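Local coordinates for protein TRAP-T family transporter, DctP (Periplasmic binding) subunit (Sulfitobacter sp. NAS-14.1, PDB 4PF8) that binds beta-D-galacturonate and, as the periplasmic solute-binding subunit of a TRAP transporter, probably delivers it to the membrane components for uptake, at residues 224-229 and 285-290; 144-149 and 205-210. One frame throughout, in Å; residues are numbered along the deposited sequence.

How the contacts relate
Both contacts belong to one four-stranded mixed sheet, in the order 204-207, 146-150, 223-230, 286-289, so contact 2 joins the first two strands and contact 1 the last two. Their centres lie about 9 Å apart. Along the chain they come in series: contact 2 is complete before 224-229 begins. Strands 146-150 and 223-230 are neighbours, and Ser225 N lies 2.8 Å from Phe148 O, a probable hydrogen bond. A second probable hydrogen bond, Tyr224 OH to Asn207 O at 2.8 Å, spans from contact 1 to the far strand of contact 2. The strand pair of contact 2 carries sugar-binding residues, while contact 1 adds the outermost strand 286-289 at the sheet's far side.

Contact 1. Residues 224-229 and 285-290; sequences YSLTQH and VEVNEI
Leu226 and Val287 pack against each other on one face of a parallel strand pair, whose axes approach to 4.8 Å at 25°. In Leu226, CB and CG both lie 3.8 Å from Asn288 O, and chi1 puts CG beside the backbone N. The branch at CG, with chi2 near 173°, aims CD1 at Val287 CG1, 3.8 Å away, and CD2 back within its own strand, 3.7 Å above the ring plane of Tyr224, toward the rim. Val285 CG1 rests on Tyr224 CB, and helix 248-282 covers this face through Ile280, Met281 and Met277.

Backbone evidence for the pairing is direct: Tyr224 N bonds to Glu286 O, Asn288 N to Tyr224 O at 2.9 Å, and Leu226 N to Asn288 O with an almost straight 169° at the hydrogen. On the opposite face Ser225 OG donates to Asn288 OD1 at 2.6 Å, in the carbonyl plane on a lone pair. Ile155 N also bonds that hydroxyl, while Asn288 ND2 bonds to Ile155 O. With an alanine in place of Asn288, the Ser225 hydroxyl would probably lose this acceptor and Ile155 O this amide donor. Beyond the strand, one water links Leu226 O to Ile290 N. Chemically, backbone bonds fasten the edge strand 286-289 to 223-230, with apolar packing on the Leu226 face and the Ser225-Asn288 bond, tied to Ile155, on the other.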
loop_
_atom_site.group_PDB
_atom_site.type_symbol
_atom_site.label_atom_id
_atom_site.label_comp_id
_atom_site.label_asym_id
_atom_site.label_seq_id
_atom_site.Cartn_x
_atom_site.Cartn_y
_atom_site.Cartn_z
ATOM N N TYR A 224 -13.941 10.916 8.649
ATOM C CA TYR A 224 -13.396 10.102 7.547
ATOM C C TYR A 224 -14.132 10.540 6.289
ATOM O O TYR A 224 -15.371 10.471 6.228
ATOM C CB TYR A 224 -13.660 8.610 7.822
ATOM C CG TYR A 224 -12.898 7.585 6.979
ATOM C CD1 TYR A 224 -11.640 7.854 6.490
ATOM C CD2 TYR A 224 -13.435 6.321 6.732
ATOM C CE1 TYR A 224 -10.924 6.905 5.768
ATOM C CE2 TYR A 224 -12.734 5.382 6.013
ATOM C CZ TYR A 224 -11.469 5.693 5.529
ATOM O OH TYR A 224 -10.742 4.753 4.794
ATOM N N SER A 225 -13.371 11.025 5.317
ATOM C CA SER A 225 -13.923 11.643 4.127
ATOM C C SER A 225 -13.448 10.801 2.935
ATOM O O SER A 225 -12.251 10.709 2.674
ATOM C CB SER A 225 -13.459 13.077 4.010
ATOM O OG SER A 225 -13.818 13.807 5.189
ATOM N N LEU A 226 -14.396 10.200 2.233
ATOM C CA LEU A 226 -14.095 9.155 1.259
ATOM C C LEU A 226 -13.660 9.689 -0.112
ATOM O O LEU A 226 -14.325 9.473 -1.139
ATOM C CB LEU A 226 -15.263 8.162 1.154
ATOM C CG LEU A 226 -15.627 7.447 2.464
ATOM C CD1 LEU A 226 -16.904 6.621 2.281
ATOM C CD2 LEU A 226 -14.493 6.582 2.997
ATOM N N THR A 227 -12.512 10.361 -0.107
ATOM C CA THR A 227 -11.902 10.889 -1.309
ATOM C C THR A 227 -11.394 9.806 -2.239
ATOM O O THR A 227 -11.347 9.996 -3.439
ATOM C CB THR A 227 -10.759 11.816 -0.935
ATOM O OG1 THR A 227 -9.955 11.169 0.059
ATOM C CG2 THR A 227 -11.300 13.123 -0.347
ATOM N N GLN A 228 -10.984 8.671 -1.677
ATOM C CA GLN A 228 -10.535 7.544 -2.481
ATOM C C GLN A 228 -9.511 7.975 -3.524
ATOM O O GLN A 228 -9.574 7.583 -4.687
ATOM C CB GLN A 228 -11.736 6.842 -3.084
ATOM C CG GLN A 228 -12.666 6.340 -1.980
ATOM C CD GLN A 228 -14.009 5.823 -2.487
ATOM O OE1 GLN A 228 -14.620 6.402 -3.385
ATOM N NE2 GLN A 228 -14.478 4.742 -1.888
ATOM N N HIS A 229 -8.537 8.768 -3.073
ATOM C CA HIS A 229 -7.669 9.512 -3.973
ATOM C C HIS A 229 -6.457 8.696 -4.426
ATOM O O HIS A 229 -5.768 9.098 -5.358
ATOM C CB HIS A 229 -7.205 10.784 -3.275
ATOM C CG HIS A 229 -6.652 10.533 -1.914
ATOM N ND1 HIS A 229 -7.383 10.730 -0.767
ATOM C CD2 HIS A 229 -5.451 10.051 -1.516
ATOM C CE1 HIS A 229 -6.653 10.398 0.284
ATOM N NE2 HIS A 229 -5.483 9.956 -0.149
ATOM N N VAL A 285 -17.566 7.540 14.258
ATOM C CA VAL A 285 -16.904 8.337 13.244
ATOM C C VAL A 285 -17.956 8.969 12.353
ATOM O O VAL A 285 -18.949 8.323 12.012
ATOM C CB VAL A 285 -15.967 7.472 12.392
ATOM C CG1 VAL A 285 -15.437 8.237 11.169
ATOM C CG2 VAL A 285 -14.791 6.973 13.244
ATOM N N GLU A 286 -17.725 10.226 11.987
ATOM C CA GLU A 286 -18.549 10.899 11.008
ATOM C C GLU A 286 -17.946 10.635 9.638
ATOM O O GLU A 286 -16.875 11.168 9.313
ATOM C CB GLU A 286 -18.605 12.401 11.258
ATOM C CG GLU A 286 -19.330 13.140 10.149
ATOM C CD GLU A 286 -20.679 12.523 9.792
ATOM O OE1 GLU A 286 -21.099 12.633 8.608
ATOM O OE2 GLU A 286 -21.326 11.937 10.696
ATOM N N VAL A 287 -18.643 9.821 8.852
ATOM C CA VAL A 287 -18.199 9.476 7.508
ATOM C C VAL A 287 -18.935 10.333 6.495
ATOM O O VAL A 287 -20.164 10.471 6.559
ATOM C CB VAL A 287 -18.459 8.004 7.192
ATOM C CG1 VAL A 287 -17.952 7.664 5.799
ATOM C CG2 VAL A 287 -17.769 7.110 8.227
ATOM N N ASN A 288 -18.199 10.964 5.593
ATOM C CA ASN A 288 -18.839 11.659 4.475
ATOM C C ASN A 288 -18.309 11.187 3.128
ATOM O O ASN A 288 -17.129 10.867 2.992
ATOM C CB ASN A 288 -18.708 13.180 4.588
ATOM C CG ASN A 288 -17.284 13.671 4.402
ATOM O OD1 ASN A 288 -16.439 13.533 5.287
ATOM N ND2 ASN A 288 -17.026 14.299 3.259
ATOM N N GLU A 289 -19.206 11.116 2.158
ATOM C CA GLU A 289 -18.840 10.801 0.788
ATOM C C GLU A 289 -18.506 12.090 0.062
ATOM O O GLU A 289 -18.827 13.190 0.528
ATOM C CB GLU A 289 -19.969 10.074 0.073
ATOM C CG GLU A 289 -20.282 8.714 0.641
ATOM C CD GLU A 289 -21.480 8.084 -0.039
ATOM O OE1 GLU A 289 -21.281 7.350 -1.030
ATOM O OE2 GLU A 289 -22.621 8.336 0.408
ATOM N N ILE A 290 -17.861 11.949 -1.088
ATOM C CA ILE A 290 -17.528 13.090 -1.913
ATOM C C ILE A 290 -18.444 13.128 -3.111
ATOM O O ILE A 290 -18.407 12.243 -3.967
ATOM C CB ILE A 290 -16.081 13.053 -2.387
ATOM C CG1 ILE A 290 -15.134 13.030 -1.189
ATOM C CG2 ILE A 290 -15.799 14.240 -3.312
ATOM C CD1 ILE A 290 -15.271 14.199 -0.272
HETATM O O HOH W 1 -16.920 9.269 -1.738
#

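Contact 2. Residues 144-149 and 205-210; sequences GARSFY and AENNPP. With GTR (beta-D-galactopyranuronic acid), chain D.
Ala145 O meets Asn208 CA in a C-H...O contact of 3.3 Å, where the second strand gives way to helix 209-214, which Asn208 N-caps through a bond from Ser211 N to its OD1; its ND2 bonds Ala143 O.

The Arg146 chain bends at chi3 (69°), presenting the guanidinium edge to two carboxylates. NE bonds Glu206 OE2 at 2.9 Å and NH2 bonds Glu206 OE1 at 3.0 Å, a side-on salt bridge with the planes 44° apart. NH2 also reaches galacturonate O6A at 2.9 Å, nearly straight (172°), and NH1 reaches the ring oxygen O5. Asn207 lies over one guanidinium face; its OD1 accepts from sugar O1 at 2.6 Å and its ND2 donates to O5.

Ser147 exchanges two backbone bonds with Asn207, the hydrogen-bonded antiparallel pair. Phe148 CD1 then touches Glu206 CB at 3.8 Å. Tyr149 forms the next such pair with Ala205, its CE1 3.7 Å from Ala205 CB, and a water joins its OH, also bonded to His217 ND1, to Glu206 O and Asn207 ND2.

Held by Glu206, which His229 bonds, Arg146 is fixed in rotation and probably offsets the uronate charge as a second arginine beside Arg167, probably the counterpart of the family's carboxylate-binding arginine.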
loop_
_atom_site.group_PDB
_atom_site.type_symbol
_atom_site.label_atom_id
_atom_site.label_comp_id
_atom_site.label_asym_id
_atom_site.label_seq_id
_atom_site.Cartn_x
_atom_site.Cartn_y
_atom_site.Cartn_z
ATOM N N GLY A 144 -7.333 -1.721 -1.273
ATOM C CA GLY A 144 -8.455 -0.828 -1.466
ATOM C C GLY A 144 -8.019 0.552 -1.893
ATOM O O GLY A 144 -7.063 0.701 -2.617
ATOM N N ALA A 145 -8.791 1.562 -1.483
ATOM C CA ALA A 145 -8.506 2.964 -1.817
ATOM C C ALA A 145 -8.280 3.739 -0.535
ATOM O O ALA A 145 -8.869 3.434 0.488
ATOM C CB ALA A 145 -9.674 3.583 -2.581
ATOM N N ARG A 146 -7.409 4.739 -0.585
ATOM C CA ARG A 146 -7.071 5.549 0.571
ATOM C C ARG A 146 -7.902 6.818 0.607
ATOM O O ARG A 146 -8.089 7.449 -0.426
ATOM C CB ARG A 146 -5.588 5.896 0.544
ATOM C CG ARG A 146 -4.692 4.669 0.510
ATOM C CD ARG A 146 -3.220 5.029 0.277
ATOM N NE ARG A 146 -2.576 5.717 1.388
ATOM C CZ ARG A 146 -1.882 5.126 2.367
ATOM N NH1 ARG A 146 -1.753 3.812 2.408
ATOM N NH2 ARG A 146 -1.293 5.846 3.300
ATOM N N SER A 147 -8.387 7.169 1.799
ATOM C CA SER A 147 -9.216 8.357 2.004
ATOM C C SER A 147 -8.736 9.112 3.234
ATOM O O SER A 147 -8.131 8.528 4.137
ATOM C CB SER A 147 -10.681 7.971 2.194
ATOM O OG SER A 147 -11.206 7.440 0.989
ATOM N N PHE A 148 -9.005 10.415 3.271
ATOM C CA PHE A 148 -8.554 11.242 4.389
ATOM C C PHE A 148 -9.321 11.004 5.668
ATOM O O PHE A 148 -10.545 10.880 5.648
ATOM C CB PHE A 148 -8.670 12.732 4.035
ATOM C CG PHE A 148 -7.639 13.194 3.047
ATOM C CD1 PHE A 148 -6.315 13.304 3.408
ATOM C CD2 PHE A 148 -8.001 13.513 1.746
ATOM C CE1 PHE A 148 -5.354 13.711 2.493
ATOM C CE2 PHE A 148 -7.059 13.922 0.835
ATOM C CZ PHE A 148 -5.732 14.024 1.201
ATOM N N TYR A 149 -8.603 11.014 6.792
ATOM C CA TYR A 149 -9.227 11.117 8.091
ATOM C C TYR A 149 -8.521 12.171 8.902
ATOM O O TYR A 149 -7.320 12.371 8.762
ATOM C CB TYR A 149 -9.246 9.775 8.827
ATOM C CG TYR A 149 -7.969 8.977 8.839
ATOM C CD1 TYR A 149 -7.045 9.117 9.875
ATOM C CD2 TYR A 149 -7.703 8.044 7.847
ATOM C CE1 TYR A 149 -5.917 8.344 9.924
ATOM C CE2 TYR A 149 -6.578 7.280 7.883
ATOM C CZ TYR A 149 -5.688 7.420 8.905
ATOM O OH TYR A 149 -4.566 6.602 8.953
ATOM N N ALA A 205 -4.399 11.938 8.492
ATOM C CA ALA A 205 -3.640 11.110 7.584
ATOM C C ALA A 205 -4.606 10.582 6.532
ATOM O O ALA A 205 -5.716 11.090 6.387
ATOM C CB ALA A 205 -2.970 9.962 8.392
ATOM N N GLU A 206 -4.206 9.568 5.769
ATOM C CA GLU A 206 -5.113 9.002 4.768
ATOM C C GLU A 206 -4.800 7.518 4.615
ATOM O O GLU A 206 -3.657 7.110 4.667
ATOM C CB GLU A 206 -5.011 9.728 3.431
ATOM C CG GLU A 206 -3.621 10.140 3.031
ATOM C CD GLU A 206 -2.869 9.045 2.332
ATOM O OE1 GLU A 206 -1.711 8.745 2.750
ATOM O OE2 GLU A 206 -3.434 8.458 1.378
ATOM N N ASN A 207 -5.846 6.725 4.473
ATOM C CA ASN A 207 -5.700 5.288 4.363
ATOM C C ASN A 207 -7.014 4.618 4.050
ATOM O O ASN A 207 -8.056 5.261 4.038
ATOM C CB ASN A 207 -5.069 4.686 5.616
ATOM C CG ASN A 207 -4.004 3.689 5.272
ATOM O OD1 ASN A 207 -4.267 2.748 4.512
ATOM N ND2 ASN A 207 -2.784 3.895 5.790
ATOM N N ASN A 208 -6.942 3.318 3.779
ATOM C CA ASN A 208 -8.117 2.497 3.538
ATOM C C ASN A 208 -8.804 2.165 4.863
ATOM O O ASN A 208 -8.281 2.444 5.954
ATOM C CB ASN A 208 -7.711 1.227 2.759
ATOM C CG ASN A 208 -6.631 0.413 3.486
ATOM O OD1 ASN A 208 -6.740 0.178 4.686
ATOM N ND2 ASN A 208 -5.611 -0.045 2.752
ATOM N N PRO A 209 -10.038 1.642 4.781
ATOM C CA PRO A 209 -10.776 1.503 6.037
ATOM C C PRO A 209 -10.154 0.483 7.007
ATOM O O PRO A 209 -10.070 0.760 8.204
ATOM C CB PRO A 209 -12.188 1.113 5.563
ATOM C CG PRO A 209 -12.279 1.756 4.190
ATOM C CD PRO A 209 -10.916 1.561 3.602
ATOM N N PRO A 210 -9.657 -0.656 6.513
ATOM C CA PRO A 210 -9.045 -1.571 7.488
ATOM C C PRO A 210 -7.804 -1.019 8.210
ATOM O O PRO A 210 -7.576 -1.314 9.383
ATOM C CB PRO A 210 -8.695 -2.788 6.628
ATOM C CG PRO A 210 -9.735 -2.765 5.526
ATOM C CD PRO A 210 -9.811 -1.294 5.193
HETATM C C1 GTR D . -1.397 0.742 4.424
HETATM C C2 GTR D . -0.478 -0.218 3.746
HETATM C C3 GTR D . 0.782 -0.314 4.588
HETATM C C4 GTR D . 1.459 1.043 4.723
HETATM C C5 GTR D . 0.417 1.976 5.330
HETATM C C6 GTR D . 0.963 3.396 5.422
HETATM O O1 GTR D . -2.609 0.931 3.629
HETATM O O2 GTR D . -1.141 -1.511 3.707
HETATM O O3 GTR D . 1.693 -1.170 3.865
HETATM O O4 GTR D . 1.819 1.492 3.404
HETATM O O5 GTR D . -0.795 1.994 4.549
HETATM O O6A GTR D . 0.111 4.314 5.282
HETATM O O6B GTR D . 2.156 3.565 5.762
HETATM O O HOH W 2 -2.382 6.394 7.287
#